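Long-range contact in Myo-inositol dehydrogenase (Corynebacterium glutamicum, PDB 3EUW), which probably oxidises myo-inositol with NAD+ as a Gfo/Idh/MocA-family dehydrogenase, and forms a tetramer of subunits that pair a Rossmann fold with a beta-sheet domain: residues A21-N26 with A288-F293. Numbering follows the deposited sequence.
Sequences ANIAAN and AELATF. With NA (sodium ion), chain E.
The peptide group joining Asn22 to Ile23 presents one face to Leu290, whose CD2 methyl lies almost directly above it, 3.6 Å from Asn22 C and 3.5 Å from Ile23 N. A second flat group, the carboxamide of Asn26, leads with its nitrogen: ND2 comes to 4.0 Å from Ala291 CA, which lies close to the amide plane rather than over a face. The OD1 side of this amide accepts a hydrogen bond from Asp28 N, which helps to set the turn of the group. A third, the carboxamide of Asn22, hydrogen-bonds Lys287 NZ through OD1, a polar link beside the methyl packing.

Leu290 carries most of the contact. Its CG, anti to the backbone N (chi1 -169°), is turned toward helix 14-25, and the CD2 branch makes the contact, also touching Asn22 CB and Ile23 CG1, each at 3.6 Å. The Ile23 and Leu290 side chains cross at about a right angle.

At the C-terminal end of helix 14-25, the carbonyls of Ile23, Ala24 and Asn26 join Leu29 O and a water around a sodium ion, whose charge this helix end would favour. Ile23 also packs on Leu31 and Leu290 on Leu29, both of strand 29-35, whereas Thr292 and Phe293 touch Met120 of strand 119-121; helix 283-299 packs on helix 14-25 and on these two strands of the parallel Rossmann sheet.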
loop_
_atom_site.group_PDB
_atom_site.type_symbol
_atom_site.label_atom_id
_atom_site.label_comp_id
_atom_site.label_asym_id
_atom_site.label_seq_id
_atom_site.Cartn_x
_atom_site.Cartn_y
_atom_site.Cartn_z
ATOM N N ALA A 21 -31.704 8.204 11.021
ATOM C CA ALA A 21 -30.902 7.320 11.857
ATOM C C ALA A 21 -29.787 8.085 12.579
ATOM O O ALA A 21 -29.437 7.755 13.712
ATOM C CB ALA A 21 -30.315 6.199 11.012
ATOM N N ASN A 22 -29.224 9.102 11.929
ATOM C CA ASN A 22 -28.164 9.882 12.566
ATOM C C ASN A 22 -28.706 10.791 13.661
ATOM O O ASN A 22 -28.060 10.975 14.688
ATOM C CB ASN A 22 -27.384 10.709 11.532
ATOM C CG ASN A 22 -26.488 9.843 10.661
ATOM O OD1 ASN A 22 -26.107 8.743 11.061
ATOM N ND2 ASN A 22 -26.140 10.337 9.476
ATOM N N ILE A 23 -29.889 11.356 13.441
ATOM C CA ILE A 23 -30.503 12.225 14.439
ATOM C C ILE A 23 -30.793 11.411 15.697
ATOM O O ILE A 23 -30.511 11.856 16.803
ATOM C CB ILE A 23 -31.807 12.853 13.904
ATOM C CG1 ILE A 23 -31.460 13.807 12.761
ATOM C CG2 ILE A 23 -32.564 13.598 15.040
ATOM C CD1 ILE A 23 -32.644 14.191 11.896
ATOM N N ALA A 24 -31.335 10.211 15.523
ATOM C CA ALA A 24 -31.633 9.354 16.662
ATOM C C ALA A 24 -30.353 9.139 17.451
ATOM O O ALA A 24 -30.311 9.346 18.664
ATOM C CB ALA A 24 -32.176 8.016 16.185
ATOM N N ALA A 25 -29.306 8.733 16.742
ATOM C CA ALA A 25 -28.005 8.468 17.347
ATOM C C ALA A 25 -27.374 9.678 18.026
ATOM O O ALA A 25 -26.723 9.537 19.061
ATOM C CB ALA A 25 -27.051 7.915 16.295
ATOM N N ASN A 26 -27.543 10.863 17.445
ATOM C CA ASN A 26 -26.959 12.072 18.028
ATOM C C ASN A 26 -27.690 12.387 19.331
ATOM O O ASN A 26 -28.909 12.509 19.347
ATOM C CB ASN A 26 -27.085 13.246 17.052
ATOM C CG ASN A 26 -26.354 14.487 17.536
ATOM O OD1 ASN A 26 -26.574 14.957 18.648
ATOM N ND2 ASN A 26 -25.479 15.026 16.692
ATOM N N ALA A 288 -20.911 13.763 11.045
ATOM C CA ALA A 288 -20.156 14.949 11.412
ATOM C C ALA A 288 -20.885 16.182 10.905
ATOM O O ALA A 288 -20.895 17.220 11.559
ATOM C CB ALA A 288 -18.752 14.881 10.837
ATOM N N GLU A 289 -21.499 16.063 9.735
ATOM C CA GLU A 289 -22.230 17.175 9.165
ATOM C C GLU A 289 -23.416 17.524 10.072
ATOM O O GLU A 289 -23.690 18.695 10.318
ATOM C CB GLU A 289 -22.738 16.823 7.768
ATOM C CG GLU A 289 -23.408 17.977 7.030
ATOM C CD GLU A 289 -23.854 17.582 5.632
ATOM O OE1 GLU A 289 -24.783 16.753 5.515
ATOM O OE2 GLU A 289 -23.277 18.088 4.647
ATOM N N LEU A 290 -24.110 16.501 10.570
ATOM C CA LEU A 290 -25.258 16.726 11.437
ATOM C C LEU A 290 -24.833 17.421 12.736
ATOM O O LEU A 290 -25.484 18.362 13.183
ATOM C CB LEU A 290 -25.950 15.398 11.752
ATOM C CG LEU A 290 -27.313 15.488 12.443
ATOM C CD1 LEU A 290 -28.294 16.268 11.571
ATOM C CD2 LEU A 290 -27.829 14.099 12.701
ATOM N N ALA A 291 -23.733 16.957 13.323
ATOM C CA ALA A 291 -23.226 17.528 14.566
ATOM C C ALA A 291 -22.916 19.009 14.386
ATOM O O ALA A 291 -23.203 19.821 15.257
ATOM C CB ALA A 291 -21.971 16.783 15.015
ATOM N N THR A 292 -22.321 19.352 13.251
ATOM C CA THR A 292 -21.983 20.734 12.959
ATOM C C THR A 292 -23.246 21.569 12.811
ATOM O O THR A 292 -23.260 22.758 13.137
ATOM C CB THR A 292 -21.122 20.812 11.678
ATOM O OG1 THR A 292 -19.883 20.151 11.935
ATOM C CG2 THR A 292 -20.829 22.244 11.279
ATOM N N PHE A 293 -24.309 20.938 12.327
ATOM C CA PHE A 293 -25.585 21.617 12.150
ATOM C C PHE A 293 -26.134 21.946 13.519
ATOM O O PHE A 293 -26.597 23.054 13.763
ATOM C CB PHE A 293 -26.568 20.718 11.399
ATOM C CG PHE A 293 -27.906 21.349 11.143
ATOM C CD1 PHE A 293 -28.002 22.628 10.614
ATOM C CD2 PHE A 293 -29.079 20.636 11.383
ATOM C CE1 PHE A 293 -29.237 23.190 10.320
ATOM C CE2 PHE A 293 -30.319 21.188 11.096
ATOM C CZ PHE A 293 -30.398 22.469 10.562
HETATM NA NA NA E . -30.910 11.680 19.186
HETATM O O HOH W 1 -32.819 10.508 19.923
#